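Local coordinates for protein glycosaminoglycan xylosylkinase (Hydra vulgaris, PDB 5XOM) that probably phosphorylates the xylose of the proteoglycan linkage region, as a secretory-pathway kinase of the Fam20 family, at residues G257-D262 against Y281-N286; P224-R229 against E252-G257; T205-L210 against D350-I355. All coordinates share one frame; numbering follows the deposited sequence.

Interaction 1: G257-D262 against Y281-N286. With NAG (2-acetamido-2-deoxy-beta-D-glucopyranose), chain D.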
loop_
_atom_site.group_PDB
_atom_site.type_symbol
_atom_site.label_atom_id
_atom_site.label_comp_id
_atom_site.label_asym_id
_atom_site.label_seq_id
_atom_site.Cartn_x
_atom_site.Cartn_y
_atom_site.Cartn_z
ATOM N N GLY A 257 19.173 -11.124 -19.796
ATOM C CA GLY A 257 17.944 -10.728 -19.155
ATOM C C GLY A 257 17.619 -11.547 -17.923
ATOM O O GLY A 257 18.448 -12.298 -17.400
ATOM N N PRO A 258 16.382 -11.419 -17.444
ATOM C CA PRO A 258 15.993 -12.009 -16.158
ATOM C C PRO A 258 15.464 -13.435 -16.213
ATOM O O PRO A 258 15.118 -13.968 -15.152
ATOM C CB PRO A 258 14.888 -11.050 -15.690
ATOM C CG PRO A 258 14.232 -10.630 -16.960
ATOM C CD PRO A 258 15.327 -10.553 -18.000
ATOM N N ARG A 259 15.388 -14.073 -17.384
ATOM C CA ARG A 259 14.631 -15.320 -17.484
ATOM C C ARG A 259 15.240 -16.422 -16.629
ATOM O O ARG A 259 14.522 -17.132 -15.920
ATOM C CB ARG A 259 14.542 -15.801 -18.927
ATOM C CG ARG A 259 13.691 -17.049 -19.045
ATOM C CD ARG A 259 12.238 -16.789 -18.626
ATOM N NE ARG A 259 11.694 -15.576 -19.221
ATOM C CZ ARG A 259 11.140 -15.541 -20.426
ATOM N NH1 ARG A 259 11.054 -16.645 -21.168
ATOM N NH2 ARG A 259 10.665 -14.390 -20.897
ATOM N N LEU A 260 16.562 -16.600 -16.696
ATOM C CA LEU A 260 17.158 -17.740 -16.003
ATOM C C LEU A 260 17.156 -17.533 -14.492
ATOM O O LEU A 260 16.895 -18.474 -13.734
ATOM C CB LEU A 260 18.579 -17.995 -16.518
ATOM C CG LEU A 260 19.372 -19.049 -15.743
ATOM C CD1 LEU A 260 18.826 -20.432 -16.045
ATOM C CD2 LEU A 260 20.848 -18.988 -16.128
ATOM N N LEU A 261 17.397 -16.304 -14.034
ATOM C CA LEU A 261 17.287 -16.046 -12.602
ATOM C C LEU A 261 15.845 -16.181 -12.121
ATOM O O LEU A 261 15.610 -16.572 -10.971
ATOM C CB LEU A 261 17.842 -14.664 -12.265
ATOM C CG LEU A 261 19.358 -14.516 -12.386
ATOM C CD1 LEU A 261 19.779 -13.098 -12.023
ATOM C CD2 LEU A 261 20.057 -15.541 -11.503
ATOM N N ASP A 262 14.870 -15.863 -12.976
ATOM C CA ASP A 262 13.476 -16.123 -12.625
ATOM C C ASP A 262 13.241 -17.611 -12.406
ATOM O O ASP A 262 12.598 -18.010 -11.427
ATOM C CB ASP A 262 12.534 -15.582 -13.702
ATOM C CG ASP A 262 12.291 -14.083 -13.578
ATOM O OD1 ASP A 262 12.915 -13.432 -12.709
ATOM O OD2 ASP A 262 11.469 -13.553 -14.354
ATOM N N TYR A 281 6.558 -23.430 -18.104
ATOM C CA TYR A 281 6.401 -22.225 -17.307
ATOM C C TYR A 281 5.697 -21.150 -18.124
ATOM O O TYR A 281 5.625 -21.216 -19.355
ATOM C CB TYR A 281 7.752 -21.722 -16.777
ATOM C CG TYR A 281 8.711 -21.195 -17.825
ATOM C CD1 TYR A 281 8.703 -19.854 -18.189
ATOM C CD2 TYR A 281 9.636 -22.032 -18.434
ATOM C CE1 TYR A 281 9.579 -19.360 -19.133
ATOM C CE2 TYR A 281 10.522 -21.548 -19.383
ATOM C CZ TYR A 281 10.488 -20.209 -19.727
ATOM O OH TYR A 281 11.361 -19.712 -20.670
ATOM N N GLU A 282 5.159 -20.163 -17.417
ATOM C CA GLU A 282 4.391 -19.088 -18.024
ATOM C C GLU A 282 4.931 -17.748 -17.545
ATOM O O GLU A 282 5.409 -17.625 -16.413
ATOM C CB GLU A 282 2.900 -19.227 -17.686
ATOM C CG GLU A 282 2.236 -20.428 -18.352
ATOM C CD GLU A 282 0.848 -20.726 -17.810
ATOM O OE1 GLU A 282 -0.140 -20.477 -18.533
ATOM O OE2 GLU A 282 0.741 -21.213 -16.662
ATOM N N TYR A 283 4.850 -16.742 -18.416
ATOM C CA TYR A 283 5.431 -15.444 -18.109
ATOM C C TYR A 283 4.603 -14.330 -18.733
ATOM O O TYR A 283 3.888 -14.542 -19.715
ATOM C CB TYR A 283 6.892 -15.362 -18.576
ATOM C CG TYR A 283 7.116 -15.468 -20.072
ATOM C CD1 TYR A 283 7.234 -16.708 -20.694
ATOM C CD2 TYR A 283 7.259 -14.329 -20.854
ATOM C CE1 TYR A 283 7.462 -16.806 -22.066
ATOM C CE2 TYR A 283 7.490 -14.416 -22.225
ATOM C CZ TYR A 283 7.589 -15.654 -22.823
ATOM O OH TYR A 283 7.815 -15.736 -24.180
ATOM N N ILE A 284 4.684 -13.145 -18.124
ATOM C CA ILE A 284 4.106 -11.931 -18.679
ATOM C C ILE A 284 5.236 -11.118 -19.293
ATOM O O ILE A 284 6.415 -11.322 -18.994
ATOM C CB ILE A 284 3.338 -11.102 -17.620
ATOM C CG1 ILE A 284 4.261 -10.727 -16.456
ATOM C CG2 ILE A 284 2.109 -11.865 -17.130
ATOM C CD1 ILE A 284 3.624 -9.781 -15.437
ATOM N N GLU A 285 4.880 -10.181 -20.169
ATOM C CA GLU A 285 5.901 -9.429 -20.888
ATOM C C GLU A 285 5.293 -8.156 -21.461
ATOM O O GLU A 285 4.162 -8.165 -21.951
ATOM C CB GLU A 285 6.523 -10.287 -21.997
ATOM C CG GLU A 285 7.685 -9.629 -22.728
ATOM C CD GLU A 285 8.386 -10.597 -23.665
ATOM O OE1 GLU A 285 7.742 -11.047 -24.626
ATOM O OE2 GLU A 285 9.574 -10.910 -23.443
ATOM N N ASN A 286 6.043 -7.064 -21.374
ATOM C CA ASN A 286 5.705 -5.826 -22.066
ATOM C C ASN A 286 7.011 -5.125 -22.437
ATOM O O ASN A 286 8.076 -5.751 -22.477
ATOM C CB ASN A 286 4.749 -4.968 -21.214
ATOM C CG ASN A 286 5.381 -4.461 -19.929
ATOM O OD1 ASN A 286 6.598 -4.517 -19.739
ATOM N ND2 ASN A 286 4.546 -3.948 -19.039
HETATM C C1 NAG D . 6.861 0.935 -18.112
HETATM C C2 NAG D . 7.072 2.465 -18.271
HETATM C C3 NAG D . 5.708 3.159 -18.462
HETATM C C4 NAG D . 4.862 2.469 -19.528
HETATM C C5 NAG D . 4.792 0.970 -19.265
HETATM C C6 NAG D . 4.093 0.195 -20.358
HETATM C C7 NAG D . 8.496 4.155 -17.179
HETATM C C8 NAG D . 9.107 4.609 -15.886
HETATM N N2 NAG D . 7.760 3.036 -17.120
HETATM O O3 NAG D . 5.880 4.534 -18.787
HETATM O O4 NAG D . 3.535 2.983 -19.505
HETATM O O5 NAG D . 6.120 0.450 -19.199
HETATM O O6 NAG D . 4.284 -1.204 -20.189
HETATM O O7 NAG D . 8.675 4.764 -18.232
HETATM O O HOH W 1 11.094 -13.339 -23.526
HETATM O O HOH W 2 10.555 -15.526 -23.763
#
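R259, in the first turn of helix 259-273, faces Y283 of strand 280-286 across a CA-to-CA distance of 9.2 Å, so side chains must span the gap. In a kinase-like C-lobe this pair of elements is consistent with the helix that leads into the catalytic loop and the first strand of the hairpin that follows that loop. R259 does most of the spanning. Its CG lies anti to the backbone N (chi1 -177°), which sends the chain toward the strand, and bends at chi2 and chi3 then fold the guanidinium over one face of the Y283 ring. CZ stands 3.9 Å from the ring centroid, almost on the ring normal, which meets the definition of a cation-pi contact. The two planes are tilted by 36°, and NH2 comes down closest, 3.4 Å from Y283 CD2. At the guanidinium edge, nearly in its plane, NH1 donates to Y281 OH at 3.1 Å with an N-H...O angle of 152°; the same hydroxyl is hydrogen-bonded to Y254 OH. One water accepts from NH1 of R259 and makes a weak bond to Y283 OH, while another, weakly bonded to NH2, donates to E285 OE2. This carboxylate oxygen stays 4.4 Å from R259 NH2, too far for a salt bridge. R259 NH2 also donates to S290 OG on the adjoining strand 289-292. A leucine in place of R259 would remove the cation over Y283, and is likely to leave E285 without a nearby positive charge and Y281 OH with one partner fewer. The buried charge is therefore probably balanced by several polar and pi contacts, with no direct ion pair to E285.

Interaction 2: P224-R229 against E252-G257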
loop_
_atom_site.group_PDB
_atom_site.type_symbol
_atom_site.label_atom_id
_atom_site.label_comp_id
_atom_site.label_asym_id
_atom_site.label_seq_id
_atom_site.Cartn_x
_atom_site.Cartn_y
_atom_site.Cartn_z
ATOM N N PRO A 224 8.342 -24.424 -22.716
ATOM C CA PRO A 224 8.776 -25.603 -21.955
ATOM C C PRO A 224 9.903 -25.259 -20.991
ATOM O O PRO A 224 10.806 -24.485 -21.314
ATOM C CB PRO A 224 9.247 -26.581 -23.042
ATOM C CG PRO A 224 9.522 -25.729 -24.235
ATOM C CD PRO A 224 8.551 -24.591 -24.165
ATOM N N HIS A 225 9.845 -25.852 -19.802
ATOM C CA HIS A 225 10.878 -25.631 -18.793
ATOM C C HIS A 225 12.124 -26.434 -19.155
ATOM O O HIS A 225 12.028 -27.645 -19.376
ATOM C CB HIS A 225 10.377 -26.053 -17.416
ATOM C CG HIS A 225 11.119 -25.422 -16.278
ATOM N ND1 HIS A 225 12.460 -25.642 -16.052
ATOM C CD2 HIS A 225 10.697 -24.610 -15.280
ATOM C CE1 HIS A 225 12.839 -24.972 -14.979
ATOM N NE2 HIS A 225 11.788 -24.340 -14.489
ATOM N N PRO A 226 13.298 -25.797 -19.256
ATOM C CA PRO A 226 14.522 -26.551 -19.579
ATOM C C PRO A 226 14.785 -27.712 -18.630
ATOM O O PRO A 226 15.476 -28.667 -18.997
ATOM C CB PRO A 226 15.623 -25.488 -19.486
ATOM C CG PRO A 226 14.929 -24.207 -19.805
ATOM C CD PRO A 226 13.538 -24.344 -19.221
ATOM N N TRP A 227 14.249 -27.647 -17.410
ATOM C CA TRP A 227 14.455 -28.696 -16.418
ATOM C C TRP A 227 13.223 -29.572 -16.227
ATOM O O TRP A 227 13.094 -30.237 -15.194
ATOM C CB TRP A 227 14.895 -28.081 -15.090
ATOM C CG TRP A 227 16.345 -27.688 -15.091
ATOM C CD1 TRP A 227 17.397 -28.460 -14.692
ATOM C CD2 TRP A 227 16.903 -26.439 -15.519
ATOM N NE1 TRP A 227 18.576 -27.769 -14.844
ATOM C CE2 TRP A 227 18.301 -26.525 -15.348
ATOM C CE3 TRP A 227 16.359 -25.254 -16.026
ATOM C CZ2 TRP A 227 19.161 -25.475 -15.665
ATOM C CZ3 TRP A 227 17.214 -24.210 -16.339
ATOM C CH2 TRP A 227 18.599 -24.328 -16.159
ATOM N N ARG A 228 12.324 -29.602 -17.209
ATOM C CA ARG A 228 11.140 -30.442 -17.121
ATOM C C ARG A 228 11.515 -31.921 -17.072
ATOM O O ARG A 228 12.591 -32.338 -17.512
ATOM C CB ARG A 228 10.208 -30.179 -18.306
ATOM C CG ARG A 228 10.770 -30.577 -19.665
ATOM C CD ARG A 228 9.904 -30.000 -20.775
ATOM N NE ARG A 228 10.368 -30.372 -22.110
ATOM C CZ ARG A 228 11.343 -29.748 -22.766
ATOM N NH1 ARG A 228 11.973 -28.720 -22.211
ATOM N NH2 ARG A 228 11.695 -30.155 -23.980
ATOM N N ARG A 229 10.602 -32.715 -16.526
ATOM C CA ARG A 229 10.786 -34.150 -16.413
ATOM C C ARG A 229 10.328 -34.845 -17.690
ATOM O O ARG A 229 9.718 -34.242 -18.578
ATOM C CB ARG A 229 10.027 -34.690 -15.201
ATOM C CG ARG A 229 10.490 -34.056 -13.919
ATOM C CD ARG A 229 9.542 -34.274 -12.758
ATOM N NE ARG A 229 10.015 -33.493 -11.622
ATOM C CZ ARG A 229 10.967 -33.899 -10.791
ATOM N NH1 ARG A 229 11.536 -35.083 -10.962
ATOM N NH2 ARG A 229 11.351 -33.121 -9.789
ATOM N N GLU A 252 18.558 -18.522 -26.655
ATOM C CA GLU A 252 17.667 -17.500 -26.100
ATOM C C GLU A 252 16.460 -18.227 -25.536
ATOM O O GLU A 252 16.113 -19.297 -26.022
ATOM C CB GLU A 252 17.203 -16.485 -27.159
ATOM C CG GLU A 252 18.040 -15.213 -27.319
ATOM C CD GLU A 252 17.578 -14.357 -28.505
ATOM O OE1 GLU A 252 17.309 -14.920 -29.587
ATOM O OE2 GLU A 252 17.428 -13.125 -28.332
ATOM N N PRO A 253 15.810 -17.664 -24.513
ATOM C CA PRO A 253 15.959 -16.397 -23.782
ATOM C C PRO A 253 16.789 -16.522 -22.509
ATOM O O PRO A 253 16.626 -15.723 -21.584
ATOM C CB PRO A 253 14.514 -16.041 -23.451
ATOM C CG PRO A 253 13.872 -17.377 -23.233
ATOM C CD PRO A 253 14.586 -18.374 -24.110
ATOM N N TYR A 254 17.641 -17.534 -22.442
ATOM C CA TYR A 254 18.455 -17.767 -21.257
ATOM C C TYR A 254 19.839 -17.134 -21.351
ATOM O O TYR A 254 20.621 -17.252 -20.401
ATOM C CB TYR A 254 18.543 -19.275 -20.978
ATOM C CG TYR A 254 17.173 -19.917 -21.042
ATOM C CD1 TYR A 254 16.228 -19.676 -20.050
ATOM C CD2 TYR A 254 16.807 -20.726 -22.111
ATOM C CE1 TYR A 254 14.964 -20.238 -20.111
ATOM C CE2 TYR A 254 15.546 -21.292 -22.182
ATOM C CZ TYR A 254 14.628 -21.043 -21.177
ATOM O OH TYR A 254 13.371 -21.599 -21.237
ATOM N N THR A 255 20.156 -16.454 -22.460
ATOM C CA THR A 255 21.481 -15.859 -22.611
ATOM C C THR A 255 21.588 -14.537 -21.861
ATOM O O THR A 255 22.617 -14.257 -21.236
ATOM C CB THR A 255 21.803 -15.617 -24.084
ATOM O OG1 THR A 255 21.074 -14.479 -24.551
ATOM C CG2 THR A 255 21.380 -16.801 -24.915
ATOM N N LYS A 256 20.554 -13.701 -21.941
ATOM C CA LYS A 256 20.554 -12.387 -21.315
ATOM C C LYS A 256 19.222 -12.168 -20.616
ATOM O O LYS A 256 18.252 -12.899 -20.831
ATOM C CB LYS A 256 20.742 -11.238 -22.313
ATOM C CG LYS A 256 19.556 -11.080 -23.259
ATOM C CD LYS A 256 19.587 -9.746 -23.993
ATOM C CE LYS A 256 20.595 -9.734 -25.103
ATOM N NZ LYS A 256 20.601 -8.448 -25.853
ATOM N N GLY A 257 19.173 -11.124 -19.796
ATOM C CA GLY A 257 17.944 -10.728 -19.155
ATOM C C GLY A 257 17.619 -11.547 -17.923
ATOM O O GLY A 257 18.448 -12.298 -17.400
HETATM O O HOH W 3 12.436 -23.314 -23.182
#
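With its CG anti to the carbonyl carbon and beside the backbone N (chi1 -48°), Y254 extends its phenol end toward P226, which occupies the second position of a type I beta turn from H225 to R228. The two side chains approach from opposite directions. P226 CG lies 3.5 Å from Y254 CZ, and P226 CD is 3.4 Å from Y254 OH; the pyrrolidine meets the phenol end of the ring obliquely. V248 and L263 also touch Y254, placing the contact where the turn after strand 221-224 meets the loop entering helix 259-273. No direct hydrogen bond joins the segments. Instead, a water near the Y254 ring plane donates to P224 O at 2.7 Å and is hydrogen-bonded to Y254 OH at 2.8 Å, while that hydroxyl also pairs with Y281 OH. Two side-chain bonds lie within the turn, which probably helps to hold its shape. W227 N donates to H225 ND1 at 3.0 Å, close to the imidazole plane. H225 O receives two donors from opposite faces of its carbonyl plane: the turn bond from R228 N, and R228 NH1 at 3.0 Å, which sits 57° out of that plane.

Interaction 3: T205-L210 against D350-I355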
loop_
_atom_site.group_PDB
_atom_site.type_symbol
_atom_site.label_atom_id
_atom_site.label_comp_id
_atom_site.label_asym_id
_atom_site.label_seq_id
_atom_site.Cartn_x
_atom_site.Cartn_y
_atom_site.Cartn_z
ATOM N N THR A 205 -22.526 -28.395 -0.136
ATOM C CA THR A 205 -21.532 -27.356 0.142
ATOM C C THR A 205 -20.155 -27.863 -0.269
ATOM O O THR A 205 -19.634 -28.813 0.325
ATOM C CB THR A 205 -21.554 -26.966 1.618
ATOM O OG1 THR A 205 -22.880 -26.524 1.954
ATOM C CG2 THR A 205 -20.559 -25.844 1.910
ATOM N N MET A 206 -19.558 -27.232 -1.280
ATOM C CA MET A 206 -18.273 -27.686 -1.795
ATOM C C MET A 206 -17.179 -26.685 -1.451
ATOM O O MET A 206 -17.257 -25.506 -1.820
ATOM C CB MET A 206 -18.341 -27.932 -3.302
ATOM C CG MET A 206 -17.014 -28.349 -3.916
ATOM S SD MET A 206 -17.095 -28.436 -5.706
ATOM C CE MET A 206 -17.487 -30.140 -5.938
ATOM N N GLU A 207 -16.165 -27.173 -0.745
ATOM C CA GLU A 207 -14.981 -26.398 -0.415
ATOM C C GLU A 207 -14.041 -26.346 -1.613
ATOM O O GLU A 207 -13.855 -27.345 -2.318
ATOM C CB GLU A 207 -14.283 -27.040 0.791
ATOM C CG GLU A 207 -12.997 -26.377 1.248
ATOM C CD GLU A 207 -12.281 -27.173 2.339
ATOM O OE1 GLU A 207 -11.033 -27.153 2.373
ATOM O OE2 GLU A 207 -12.961 -27.832 3.153
ATOM N N GLY A 208 -13.438 -25.184 -1.836
ATOM C CA GLY A 208 -12.460 -25.069 -2.898
ATOM C C GLY A 208 -11.695 -23.766 -2.810
ATOM O O GLY A 208 -11.854 -22.990 -1.866
ATOM N N ALA A 209 -10.855 -23.539 -3.817
ATOM C CA ALA A 209 -10.037 -22.340 -3.925
ATOM C C ALA A 209 -10.403 -21.585 -5.194
ATOM O O ALA A 209 -10.640 -22.195 -6.240
ATOM C CB ALA A 209 -8.538 -22.689 -3.938
ATOM N N LEU A 210 -10.460 -20.258 -5.094
ATOM C CA LEU A 210 -10.698 -19.379 -6.234
ATOM C C LEU A 210 -9.403 -18.648 -6.565
ATOM O O LEU A 210 -8.774 -18.067 -5.670
ATOM C CB LEU A 210 -11.810 -18.368 -5.928
ATOM C CG LEU A 210 -13.286 -18.786 -5.992
ATOM C CD1 LEU A 210 -13.607 -19.901 -5.029
ATOM C CD2 LEU A 210 -14.175 -17.591 -5.693
ATOM N N ASP A 350 -7.783 -17.004 6.133
ATOM C CA ASP A 350 -8.571 -17.479 5.003
ATOM C C ASP A 350 -9.799 -18.241 5.501
ATOM O O ASP A 350 -9.742 -18.886 6.551
ATOM C CB ASP A 350 -7.706 -18.362 4.097
ATOM C CG ASP A 350 -8.468 -18.912 2.904
ATOM O OD1 ASP A 350 -8.273 -18.354 1.801
ATOM O OD2 ASP A 350 -9.258 -19.871 3.050
ATOM N N PRO A 351 -10.935 -18.133 4.800
ATOM C CA PRO A 351 -12.179 -18.729 5.319
ATOM C C PRO A 351 -12.146 -20.241 5.514
ATOM O O PRO A 351 -12.925 -20.747 6.325
ATOM C CB PRO A 351 -13.223 -18.327 4.264
ATOM C CG PRO A 351 -12.710 -17.037 3.713
ATOM C CD PRO A 351 -11.199 -17.193 3.692
ATOM N N ILE A 352 -11.292 -20.991 4.826
ATOM C CA ILE A 352 -11.342 -22.442 4.977
ATOM C C ILE A 352 -10.172 -22.957 5.817
ATOM O O ILE A 352 -9.901 -24.155 5.835
ATOM C CB ILE A 352 -11.427 -23.155 3.617
ATOM C CG1 ILE A 352 -10.103 -23.070 2.859
ATOM C CG2 ILE A 352 -12.576 -22.566 2.778
ATOM C CD1 ILE A 352 -10.092 -23.884 1.573
ATOM N N TYR A 353 -9.496 -22.063 6.536
ATOM C CA TYR A 353 -8.429 -22.421 7.481
ATOM C C TYR A 353 -8.896 -23.447 8.517
ATOM O O TYR A 353 -10.041 -23.372 8.978
ATOM C CB TYR A 353 -7.939 -21.146 8.179
ATOM C CG TYR A 353 -6.844 -21.353 9.195
ATOM C CD1 TYR A 353 -5.511 -21.352 8.812
ATOM C CD2 TYR A 353 -7.144 -21.529 10.547
ATOM C CE1 TYR A 353 -4.498 -21.530 9.742
ATOM C CE2 TYR A 353 -6.140 -21.714 11.483
ATOM C CZ TYR A 353 -4.820 -21.712 11.074
ATOM O OH TYR A 353 -3.814 -21.895 11.995
ATOM N N PRO A 354 -8.016 -24.380 8.942
ATOM C CA PRO A 354 -6.597 -24.627 8.587
ATOM C C PRO A 354 -6.348 -24.978 7.122
ATOM O O PRO A 354 -7.104 -25.746 6.519
ATOM C CB PRO A 354 -6.190 -25.812 9.485
ATOM C CG PRO A 354 -7.312 -26.069 10.404
ATOM C CD PRO A 354 -8.512 -25.289 9.990
ATOM N N ILE A 355 -5.277 -24.418 6.568
ATOM C CA ILE A 355 -4.914 -24.633 5.172
ATOM C C ILE A 355 -3.908 -25.769 5.032
ATOM O O ILE A 355 -4.018 -26.594 4.121
ATOM C CB ILE A 355 -4.359 -23.322 4.575
ATOM C CG1 ILE A 355 -5.383 -22.186 4.711
ATOM C CG2 ILE A 355 -3.945 -23.524 3.126
ATOM C CD1 ILE A 355 -6.731 -22.486 4.109
#
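The antiparallel sheet of the kinase-like N-lobe meets the loop between helices 339-347 and 358-382 where E207, on strand 205-212, packs against I352. That strand lies between 106-112 and 153-159, and the five-strand order 1-2-3-5-4 is the one expected of a protein-kinase N-lobe. The loop presents I352 from a type I beta turn running from D350 to Y353, inside which D350 also forms an Asx turn. Backbones stay apart: the closest CA atoms, those of E207 and I352, are 7.6 Å from each other, and no hydrogen bond crosses between the segments.

E207 holds CG anti to its own N (chi1 178°) and is extended beyond, so its chain lies obliquely across the isoleucine. I352 CD1 does the touching, 3.8 Å from E207 CG and 3.5 Å from E207 OE1, and it also approaches G208 O at 4.0 Å. With I352 CG1 between the backbone N and the carbonyl carbon (chi1 72°) and chi2 extended, CD1 is carried toward E207 and the strand backbone. H132 and I136 of helix 132-144, with Y157 of strand 153-159, also touch I352.

The same OE1 that touches the methyl also has polar partners. It takes a hydrogen bond from H132 NE2 and forms a salt bridge with R117 NH2; R117 NE in turn bonds P354 O, so this arginine ties the glutamate to the loop. Beside the contact, P351 packs on F45 of the second subunit, placing the turn near that chain. The Asx turn itself is closed by I352 N, which donates to D350 OD2 at 2.9 Å, nearly straight at 176°, meeting the oxygen on its anti side.

In the fold
Interactions 1 and 2 adjoin, their centres about 9 Å apart, and share G257; they touch through their tyrosine hydroxyls, so the two form one continuous patch around the start of helix 259-273. Interaction 1 is its buried part, with a cation as hub, whereas interaction 2 is a surface contact between loops, made of van der Waals packing and a water bridge. Interaction 3 stands across the chain's centre, about 31 Å from interaction 1 between centres. It too is buried but uses the N-lobe sheet, setting an isoleucine methyl against a glutamate chain whose carboxylate is paired outside the two segments, and it closes a long chain loop within which the other two are nested.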